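Local coordinates for PA0821 (Pseudomonas aeruginosa, PDB 7DRG), which probably serves as the immunity protein (antitoxin) that neutralises a putative VRR-NUC nuclease effector of the type VI secretion system, at residues F166-F169 with A170-L173; A21-L25 with M26-P30; T88-R91 with D92-P95; G131-S134 with W135-K138. All blocks are in the same frame, centred on the assembly; numbering follows the deposited sequence.

In the fold
Along the chain the order is contact 2, contact 3, contact 4, contact 1. Contacts 2 and 3 each begin on an end of a strand of the antiparallel strand network, 19-22 and 87-89, and run into the loop behind it. Contact 4 starts helix 134-139 just after strand 126-131, and contact 1 is the last part of helix 161-173. Contacts 1 and 4 are nearest, with centres about 21 Å apart; the centre of contact 2 lies about 37 Å from those of contacts 1 and 4, across the chain's centre from contact 1. No two touch. Contacts 1, 3 and 4 belong to the immunity domain, whereas contact 2 reaches the second subunit and so helps join the dimer.

Contact 1 of 4, residues F166-F169 with A170-L173; sequences FIDF and ARRL
Across F166-L173 the backbone is helical to its last turn, with R171 N giving its hydrogen to I167 O at 2.9 Å and L173 N to F169 O, two residues later, at 3.0 Å. On the polar side, D168 and R171 point the same way, and R171 NH2 meets D168 OD1 at 2.7 Å in a salt bridge. The carboxylate oxygen lies at the edge of the guanidinium, close to its plane, although the two planes are turned 46° apart. R171 gets there by bending at chi2 and chi3, which also lays one face of the guanidinium against the I167 methyl, with R171 NH2 3.9 Å from I167 CG2. R172 keeps its chain extended from CG to NE, and R172 NH1 comes to 3.6 Å from F169 CD1, with ring and guanidinium planes 48° apart. F166, F169 and L173 suit the inner side, where they pack on strand 144-151. D168 OD1 also accepts from Q164, while R171 has a second acidic partner in E360. R172 reaches E64 of helix 52-69 in a salt bridge, and since that carboxylate lies close to the one of D168, the positive charge probably offsets two like charges there.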
loop_
_atom_site.group_PDB
_atom_site.type_symbol
_atom_site.label_atom_id
_atom_site.label_comp_id
_atom_site.label_asym_id
_atom_site.label_seq_id
_atom_site.Cartn_x
_atom_site.Cartn_y
_atom_site.Cartn_z
ATOM N N PHE B 166 27.222 12.767 -7.279
ATOM C CA PHE B 166 27.005 11.553 -8.060
ATOM C C PHE B 166 27.918 11.515 -9.281
ATOM O O PHE B 166 28.525 10.479 -9.581
ATOM C CB PHE B 166 25.528 11.445 -8.465
ATOM C CG PHE B 166 25.143 10.091 -8.980
ATOM C CD1 PHE B 166 24.818 9.074 -8.097
ATOM C CD2 PHE B 166 25.101 9.831 -10.341
ATOM C CE1 PHE B 166 24.469 7.821 -8.571
ATOM C CE2 PHE B 166 24.750 8.585 -10.814
ATOM C CZ PHE B 166 24.428 7.578 -9.923
ATOM N N ILE B 167 28.049 12.644 -9.979
ATOM C CA ILE B 167 28.940 12.699 -11.134
ATOM C C ILE B 167 30.397 12.576 -10.699
ATOM O O ILE B 167 31.180 11.846 -11.315
ATOM C CB ILE B 167 28.696 13.991 -11.931
ATOM C CG1 ILE B 167 27.219 14.127 -12.318
ATOM C CG2 ILE B 167 29.602 14.028 -13.153
ATOM C CD1 ILE B 167 26.644 12.919 -13.002
ATOM N N ASP B 168 30.789 13.302 -9.648
ATOM C CA ASP B 168 32.168 13.231 -9.169
ATOM C C ASP B 168 32.534 11.813 -8.760
ATOM O O ASP B 168 33.640 11.342 -9.052
ATOM C CB ASP B 168 32.380 14.182 -7.991
ATOM C CG ASP B 168 32.491 15.643 -8.425
ATOM O OD1 ASP B 168 32.455 15.912 -9.638
ATOM O OD2 ASP B 168 32.598 16.527 -7.547
ATOM N N PHE B 169 31.613 11.114 -8.086
ATOM C CA PHE B 169 31.910 9.754 -7.643
ATOM C C PHE B 169 31.996 8.804 -8.832
ATOM O O PHE B 169 32.862 7.922 -8.872
ATOM C CB PHE B 169 30.835 9.241 -6.666
ATOM C CG PHE B 169 30.740 9.995 -5.359
ATOM C CD1 PHE B 169 31.570 11.058 -5.058
ATOM C CD2 PHE B 169 29.795 9.603 -4.413
ATOM C CE1 PHE B 169 31.458 11.734 -3.860
ATOM C CE2 PHE B 169 29.678 10.274 -3.209
ATOM C CZ PHE B 169 30.509 11.331 -2.925
ATOM N N ALA B 170 31.089 8.958 -9.800
ATOM C CA ALA B 170 31.139 8.126 -10.996
ATOM C C ALA B 170 32.465 8.304 -11.713
ATOM O O ALA B 170 33.066 7.331 -12.187
ATOM C CB ALA B 170 29.981 8.483 -11.927
ATOM N N ARG B 171 32.930 9.547 -11.790
ATOM C CA ARG B 171 34.176 9.855 -12.477
ATOM C C ARG B 171 35.360 9.127 -11.846
ATOM O O ARG B 171 36.242 8.632 -12.561
ATOM C CB ARG B 171 34.380 11.368 -12.462
ATOM C CG ARG B 171 35.464 11.897 -13.354
ATOM C CD ARG B 171 35.023 13.237 -13.925
ATOM N NE ARG B 171 34.381 14.092 -12.922
ATOM C CZ ARG B 171 33.513 15.054 -13.217
ATOM N NH1 ARG B 171 33.172 15.272 -14.484
ATOM N NH2 ARG B 171 32.974 15.793 -12.253
ATOM N N ARG B 172 35.383 9.019 -10.522
ATOM C CA ARG B 172 36.536 8.367 -9.856
ATOM C C ARG B 172 36.412 6.847 -9.787
ATOM O O ARG B 172 37.435 6.219 -9.757
ATOM C CB ARG B 172 36.658 8.660 -8.360
ATOM C CG ARG B 172 36.271 10.034 -7.890
ATOM C CD ARG B 172 36.943 10.377 -6.591
ATOM N NE ARG B 172 37.024 11.809 -6.544
ATOM C CZ ARG B 172 36.077 12.581 -6.067
ATOM N NH1 ARG B 172 34.991 12.045 -5.562
ATOM N NH2 ARG B 172 36.210 13.884 -6.084
ATOM N N LEU B 173 35.198 6.306 -9.706
ATOM C CA LEU B 173 35.057 4.881 -9.466
ATOM C C LEU B 173 34.824 4.084 -10.737
ATOM O O LEU B 173 34.908 2.848 -10.691
ATOM C CB LEU B 173 33.902 4.623 -8.484
ATOM C CG LEU B 173 34.075 5.272 -7.106
ATOM C CD1 LEU B 173 32.831 5.060 -6.252
ATOM C CD2 LEU B 173 35.307 4.713 -6.399
#

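Contact 2 of 4, residues A21-L25 with M26-P30; sequences AGNLL and MKSGP
Two overlapping beta turns, type II from A21 to L24 and type I from N23 to M26, carry the chain out of strand 19-22, and N23 clasps the returning segment from within. N23 ND2 gives a hydrogen bond to G29 O at 3.1 Å, with an N-H...O angle of 155° and the acceptor near the amide plane, and a weak one to S28 OG at 2.9 Å. An asparagine suits this place: it is short, it tolerates the positive phi (65°) of the turn, and its NH2 group has two hydrogens to give, one used well and one weakly. N23 CG is swung roughly opposite the backbone N (chi1 -150°), a rotation that sends the amide across to S28 and G29. At the other end of the amide, N23 OD1 lies 3.3 Å from M26 CG, where the selenomethionine chain crosses it obliquely. A weak backbone bond from M26 N to N23 O closes the second turn. G29 has a positive phi with an extended psi, a backbone shape that side chains resist and glycine accepts. Beyond it P30 turns back toward the strand: P30 CA makes a CH...O contact with G22 O at 3.2 Å, and P30 CB rests on A21 CB at 4.0 Å. G22 also pairs through its backbone with E31 and Y33, at the approach to strand 34-46. Helix 191-204 packs against this segment: D194 accepts from N23 N, and L25 touches P196 and S197; beyond the turn, K27 hydrogen-bonds to A202 and R330 of the second subunit.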
loop_
_atom_site.group_PDB
_atom_site.type_symbol
_atom_site.label_atom_id
_atom_site.label_comp_id
_atom_site.label_asym_id
_atom_site.label_seq_id
_atom_site.Cartn_x
_atom_site.Cartn_y
_atom_site.Cartn_z
ATOM N N ALA B 21 7.602 4.985 11.290
ATOM C CA ALA B 21 7.960 4.371 12.558
ATOM C C ALA B 21 8.410 2.931 12.350
ATOM O O ALA B 21 7.933 2.227 11.455
ATOM C CB ALA B 21 6.772 4.414 13.523
ATOM N N GLY B 22 9.340 2.498 13.195
ATOM C CA GLY B 22 9.855 1.147 13.072
ATOM C C GLY B 22 8.754 0.125 13.290
ATOM O O GLY B 22 7.880 0.298 14.143
ATOM N N ASN B 23 8.789 -0.939 12.489
ATOM C CA ASN B 23 7.874 -2.065 12.617
ATOM C C ASN B 23 6.421 -1.677 12.345
ATOM O O ASN B 23 5.502 -2.362 12.815
ATOM C CB ASN B 23 8.000 -2.707 14.010
ATOM C CG ASN B 23 7.701 -4.185 14.000
ATOM O OD1 ASN B 23 8.258 -4.933 13.202
ATOM N ND2 ASN B 23 6.808 -4.618 14.887
ATOM N N LEU B 24 6.182 -0.602 11.585
ATOM C CA LEU B 24 4.826 -0.069 11.448
ATOM C C LEU B 24 3.900 -1.034 10.716
ATOM O O LEU B 24 2.741 -1.205 11.108
ATOM C CB LEU B 24 4.850 1.276 10.716
ATOM C CG LEU B 24 3.467 1.858 10.390
ATOM C CD1 LEU B 24 2.759 2.341 11.644
ATOM C CD2 LEU B 24 3.553 2.973 9.369
ATOM N N LEU B 25 4.377 -1.653 9.640
ATOM C CA LEU B 25 3.525 -2.487 8.789
ATOM C C LEU B 25 3.492 -3.922 9.274
ATOM O O LEU B 25 3.452 -4.875 8.486
ATOM C CB LEU B 25 3.984 -2.401 7.335
ATOM C CG LEU B 25 3.442 -1.269 6.446
ATOM C CD1 LEU B 25 1.961 -1.467 6.150
ATOM C CD2 LEU B 25 3.681 0.113 7.050
HETATM N N MSE B 26 3.516 -4.079 10.590
HETATM C CA MSE B 26 3.514 -5.369 11.253
HETATM C C MSE B 26 2.257 -5.534 12.093
HETATM O O MSE B 26 1.607 -4.548 12.420
HETATM C CB MSE B 26 4.759 -5.509 12.117
HETATM C CG MSE B 26 5.829 -6.251 11.383
HETATM SE SE MSE B 26 4.848 -7.622 10.454
HETATM C CE MSE B 26 5.662 -9.160 11.311
ATOM N N LYS B 27 1.913 -6.779 12.440
ATOM C CA LYS B 27 0.769 -6.991 13.325
ATOM C C LYS B 27 1.072 -6.559 14.755
ATOM O O LYS B 27 0.156 -6.163 15.486
ATOM C CB LYS B 27 0.343 -8.458 13.310
ATOM C CG LYS B 27 0.115 -9.041 11.928
ATOM C CD LYS B 27 -1.079 -8.435 11.234
ATOM C CE LYS B 27 -1.320 -9.142 9.906
ATOM N NZ LYS B 27 -2.469 -8.576 9.154
ATOM N N SER B 28 2.336 -6.630 15.180
ATOM C CA SER B 28 2.652 -6.199 16.538
ATOM C C SER B 28 2.731 -4.683 16.653
ATOM O O SER B 28 2.530 -4.143 17.746
ATOM C CB SER B 28 3.954 -6.837 17.020
ATOM O OG SER B 28 5.006 -6.531 16.130
ATOM N N GLY B 29 3.040 -3.987 15.559
ATOM C CA GLY B 29 2.856 -2.559 15.500
ATOM C C GLY B 29 4.108 -1.747 15.746
ATOM O O GLY B 29 5.190 -2.275 16.038
ATOM N N PRO B 30 3.954 -0.429 15.676
ATOM C CA PRO B 30 5.118 0.463 15.689
ATOM C C PRO B 30 5.912 0.356 16.977
ATOM O O PRO B 30 5.369 0.126 18.060
ATOM C CB PRO B 30 4.499 1.857 15.527
ATOM C CG PRO B 30 3.029 1.687 15.844
ATOM C CD PRO B 30 2.700 0.298 15.412
#

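Contact 3 of 4, residues T88-R91 with D92-P95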
loop_
_atom_site.group_PDB
_atom_site.type_symbol
_atom_site.label_atom_id
_atom_site.label_comp_id
_atom_site.label_asym_id
_atom_site.label_seq_id
_atom_site.Cartn_x
_atom_site.Cartn_y
_atom_site.Cartn_z
ATOM N N THR B 88 30.389 2.587 16.296
ATOM C CA THR B 88 31.207 3.662 16.847
ATOM C C THR B 88 30.468 4.984 16.691
ATOM O O THR B 88 29.943 5.274 15.614
ATOM C CB THR B 88 32.574 3.739 16.142
ATOM O OG1 THR B 88 33.187 2.440 16.124
ATOM C CG2 THR B 88 33.495 4.725 16.851
ATOM N N ALA B 89 30.426 5.784 17.756
ATOM C CA ALA B 89 29.900 7.136 17.624
ATOM C C ALA B 89 30.772 7.931 16.660
ATOM O O ALA B 89 31.998 7.803 16.665
ATOM C CB ALA B 89 29.845 7.838 18.979
ATOM N N TYR B 90 30.131 8.751 15.823
ATOM C CA TYR B 90 30.867 9.458 14.772
ATOM C C TYR B 90 31.972 10.335 15.354
ATOM O O TYR B 90 33.062 10.443 14.778
ATOM C CB TYR B 90 29.892 10.286 13.932
ATOM C CG TYR B 90 30.538 11.172 12.882
ATOM C CD1 TYR B 90 31.204 10.622 11.793
ATOM C CD2 TYR B 90 30.446 12.556 12.970
ATOM C CE1 TYR B 90 31.794 11.440 10.823
ATOM C CE2 TYR B 90 31.028 13.375 12.015
ATOM C CZ TYR B 90 31.689 12.814 10.943
ATOM O OH TYR B 90 32.254 13.643 9.996
ATOM N N ARG B 91 31.705 10.955 16.508
ATOM C CA ARG B 91 32.707 11.744 17.220
ATOM C C ARG B 91 33.966 10.946 17.530
ATOM O O ARG B 91 35.060 11.517 17.587
ATOM C CB ARG B 91 32.120 12.269 18.530
ATOM C CG ARG B 91 31.606 13.684 18.494
ATOM C CD ARG B 91 31.278 14.145 19.908
ATOM N NE ARG B 91 32.471 14.188 20.752
ATOM C CZ ARG B 91 33.223 15.269 20.923
ATOM N NH1 ARG B 91 32.905 16.401 20.309
ATOM N NH2 ARG B 91 34.293 15.223 21.707
ATOM N N ASP B 92 33.833 9.643 17.772
ATOM C CA ASP B 92 34.944 8.808 18.214
ATOM C C ASP B 92 35.663 8.097 17.076
ATOM O O ASP B 92 36.601 7.335 17.337
ATOM C CB ASP B 92 34.448 7.763 19.216
ATOM C CG ASP B 92 33.813 8.384 20.438
ATOM O OD1 ASP B 92 34.184 9.529 20.771
ATOM O OD2 ASP B 92 32.952 7.724 21.064
ATOM N N THR B 93 35.246 8.303 15.832
ATOM C CA THR B 93 35.795 7.524 14.734
ATOM C C THR B 93 37.163 8.048 14.317
ATOM O O THR B 93 37.470 9.236 14.454
ATOM C CB THR B 93 34.858 7.533 13.525
ATOM O OG1 THR B 93 34.652 8.879 13.072
ATOM C CG2 THR B 93 33.518 6.907 13.877
ATOM N N GLN B 94 37.982 7.138 13.802
ATOM C CA GLN B 94 39.206 7.498 13.108
ATOM C C GLN B 94 38.875 7.992 11.704
ATOM O O GLN B 94 37.828 7.648 11.150
ATOM C CB GLN B 94 40.132 6.292 13.011
ATOM C CG GLN B 94 40.599 5.734 14.337
ATOM C CD GLN B 94 41.432 4.483 14.160
ATOM O OE1 GLN B 94 40.907 3.416 13.841
ATOM N NE2 GLN B 94 42.739 4.612 14.343
ATOM N N PRO B 95 39.750 8.800 11.103
ATOM C CA PRO B 95 39.564 9.160 9.695
ATOM C C PRO B 95 39.474 7.917 8.827
ATOM O O PRO B 95 40.126 6.904 9.087
ATOM C CB PRO B 95 40.821 9.975 9.366
ATOM C CG PRO B 95 41.209 10.566 10.670
ATOM C CD PRO B 95 40.883 9.519 11.708
HETATM O O HOH W 1 31.680 5.150 20.248
#
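T93 forms the compact part of this turn, where its side chain sits between T88 and the Y90 carbonyl. Its hydroxyl OG1 donates to Y90 O at 2.8 Å, while T93 N reaches the same oxygen at 3.2 Å from well above the carbonyl plane; two donors of one residue therefore grip one acceptor. With chi1 at 60°, OG1 stands between the backbone N and the carbonyl carbon, and the methyl T93 CG2 is turned back to T88 CG2 at 3.7 Å. Threonine suits the place because one branch bonds and the other packs. D92 N closes the short 3-10 turn on A89 O at 2.8 Å. The solvent side is looser: D92 CB only skirts T88 CG2 at 4.0 Å, and the D92 carboxylate is tied back through a water that donates to OD2 and accepts from A89 N. R91 extends away from the turn, as a charged residue at an exposed site can. Strand 75-77 lies alongside, pairing with strand 87-89 and touching A89 and T93 through W75 and L76. Y90 hydrogen-bonds through OH to E66 of helix 52-69 and touches E70 and L73, while P95, the N-cap residue, leads into helix 96-101.

Contact 4 of 4, residues G131-S134 with W135-K138; sequences GKRS and WQAK
R133 and W135 lie side by side at the start of helix 134-139. R133 CB sits over the face of the five-membered ring of W135 in a CH-pi contact, 4.1 Å from its centroid. CG is anti to the carbonyl carbon (chi1 -50°) and the chain runs extended to NE, which carries it along the W135 ring. R133 CG comes to 3.4 Å from Q136 OE1. R133 CD then approaches the indole nitrogen, W135 NE1, at 3.3 Å, and NE gives a hydrogen bond to a water that also accepts weakly from Q136 NE2. The guanidinium ends nearly parallel to the indole, 20° between planes, and its NH1 is held by D106 O. An arginine suits this path because its methylenes can lie on a ring while its tip stays polar. Q136, extended beyond CG, brings OE1 back to R133 N at 3.0 Å in a nearly straight bond (168°), and another water joins OE1 to K132 NZ. A137 N and K138 N give the first helical bonds, to R133 O and S134 O. The third helical residue, Q136, accepting from the backbone N–H of R133 is one half of a capping box; the arginine at the N-cap has no side-chain acceptor to return the bond.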
loop_
_atom_site.group_PDB
_atom_site.type_symbol
_atom_site.label_atom_id
_atom_site.label_comp_id
_atom_site.label_asym_id
_atom_site.label_seq_id
_atom_site.Cartn_x
_atom_site.Cartn_y
_atom_site.Cartn_z
ATOM N N GLY B 131 32.814 -3.405 0.150
ATOM C CA GLY B 131 33.890 -3.695 -0.776
ATOM C C GLY B 131 34.393 -5.120 -0.713
ATOM O O GLY B 131 34.775 -5.588 0.362
ATOM N N LYS B 132 34.393 -5.816 -1.848
ATOM C CA LYS B 132 34.770 -7.226 -1.877
ATOM C C LYS B 132 36.271 -7.397 -1.671
ATOM O O LYS B 132 37.076 -6.559 -2.084
ATOM C CB LYS B 132 34.361 -7.866 -3.202
ATOM C CG LYS B 132 32.892 -7.651 -3.566
ATOM C CD LYS B 132 31.979 -8.124 -2.443
ATOM C CE LYS B 132 31.987 -9.635 -2.336
ATOM N NZ LYS B 132 31.146 -10.123 -1.198
ATOM N N ARG B 133 36.639 -8.516 -1.046
ATOM C CA ARG B 133 38.041 -8.864 -0.864
ATOM C C ARG B 133 38.671 -9.264 -2.193
ATOM O O ARG B 133 37.991 -9.715 -3.120
ATOM C CB ARG B 133 38.183 -10.024 0.126
ATOM C CG ARG B 133 37.442 -9.839 1.425
ATOM C CD ARG B 133 37.340 -11.168 2.153
ATOM N NE ARG B 133 36.521 -11.083 3.354
ATOM C CZ ARG B 133 36.994 -10.760 4.553
ATOM N NH1 ARG B 133 38.279 -10.483 4.709
ATOM N NH2 ARG B 133 36.177 -10.711 5.598
ATOM N N SER B 134 39.999 -9.120 -2.266
ATOM C CA SER B 134 40.715 -9.484 -3.483
ATOM C C SER B 134 40.404 -10.913 -3.916
ATOM O O SER B 134 40.133 -11.164 -5.095
ATOM C CB SER B 134 42.222 -9.303 -3.274
ATOM O OG SER B 134 42.957 -9.858 -4.350
ATOM N N TRP B 135 40.447 -11.871 -2.978
ATOM C CA TRP B 135 40.208 -13.263 -3.359
ATOM C C TRP B 135 38.754 -13.505 -3.724
ATOM O O TRP B 135 38.466 -14.349 -4.578
ATOM C CB TRP B 135 40.634 -14.226 -2.249
ATOM C CG TRP B 135 39.885 -14.097 -0.958
ATOM C CD1 TRP B 135 40.294 -13.421 0.151
ATOM C CD2 TRP B 135 38.617 -14.686 -0.622
ATOM N NE1 TRP B 135 39.364 -13.539 1.149
ATOM C CE2 TRP B 135 38.323 -14.311 0.703
ATOM C CE3 TRP B 135 37.696 -15.481 -1.316
ATOM C CZ2 TRP B 135 37.159 -14.706 1.352
ATOM C CZ3 TRP B 135 36.535 -15.877 -0.670
ATOM C CH2 TRP B 135 36.272 -15.486 0.653
ATOM N N GLN B 136 37.830 -12.773 -3.099
ATOM C CA GLN B 136 36.428 -12.862 -3.488
ATOM C C GLN B 136 36.240 -12.420 -4.930
ATOM O O GLN B 136 35.534 -13.078 -5.706
ATOM C CB GLN B 136 35.569 -12.017 -2.548
ATOM C CG GLN B 136 35.282 -12.700 -1.223
ATOM C CD GLN B 136 34.568 -11.803 -0.228
ATOM O OE1 GLN B 136 34.638 -10.578 -0.312
ATOM N NE2 GLN B 136 33.873 -12.414 0.723
ATOM N N ALA B 137 36.875 -11.304 -5.307
ATOM C CA ALA B 137 36.803 -10.830 -6.684
ATOM C C ALA B 137 37.406 -11.843 -7.647
ATOM O O ALA B 137 36.870 -12.065 -8.738
ATOM C CB ALA B 137 37.499 -9.472 -6.819
ATOM N N LYS B 138 38.515 -12.476 -7.260
ATOM C CA LYS B 138 39.132 -13.448 -8.146
ATOM C C LYS B 138 38.339 -14.744 -8.222
ATOM O O LYS B 138 38.462 -15.470 -9.215
ATOM C CB LYS B 138 40.570 -13.717 -7.701
ATOM C CG LYS B 138 41.525 -12.576 -8.062
ATOM C CD LYS B 138 42.930 -12.817 -7.541
ATOM C CE LYS B 138 43.508 -11.566 -6.894
ATOM N NZ LYS B 138 43.859 -10.492 -7.866
HETATM O O HOH W 2 32.836 -8.888 0.975
HETATM O O HOH W 3 33.386 -11.030 3.727
HETATM O O HOH W 4 45.575 -9.355 -5.412
#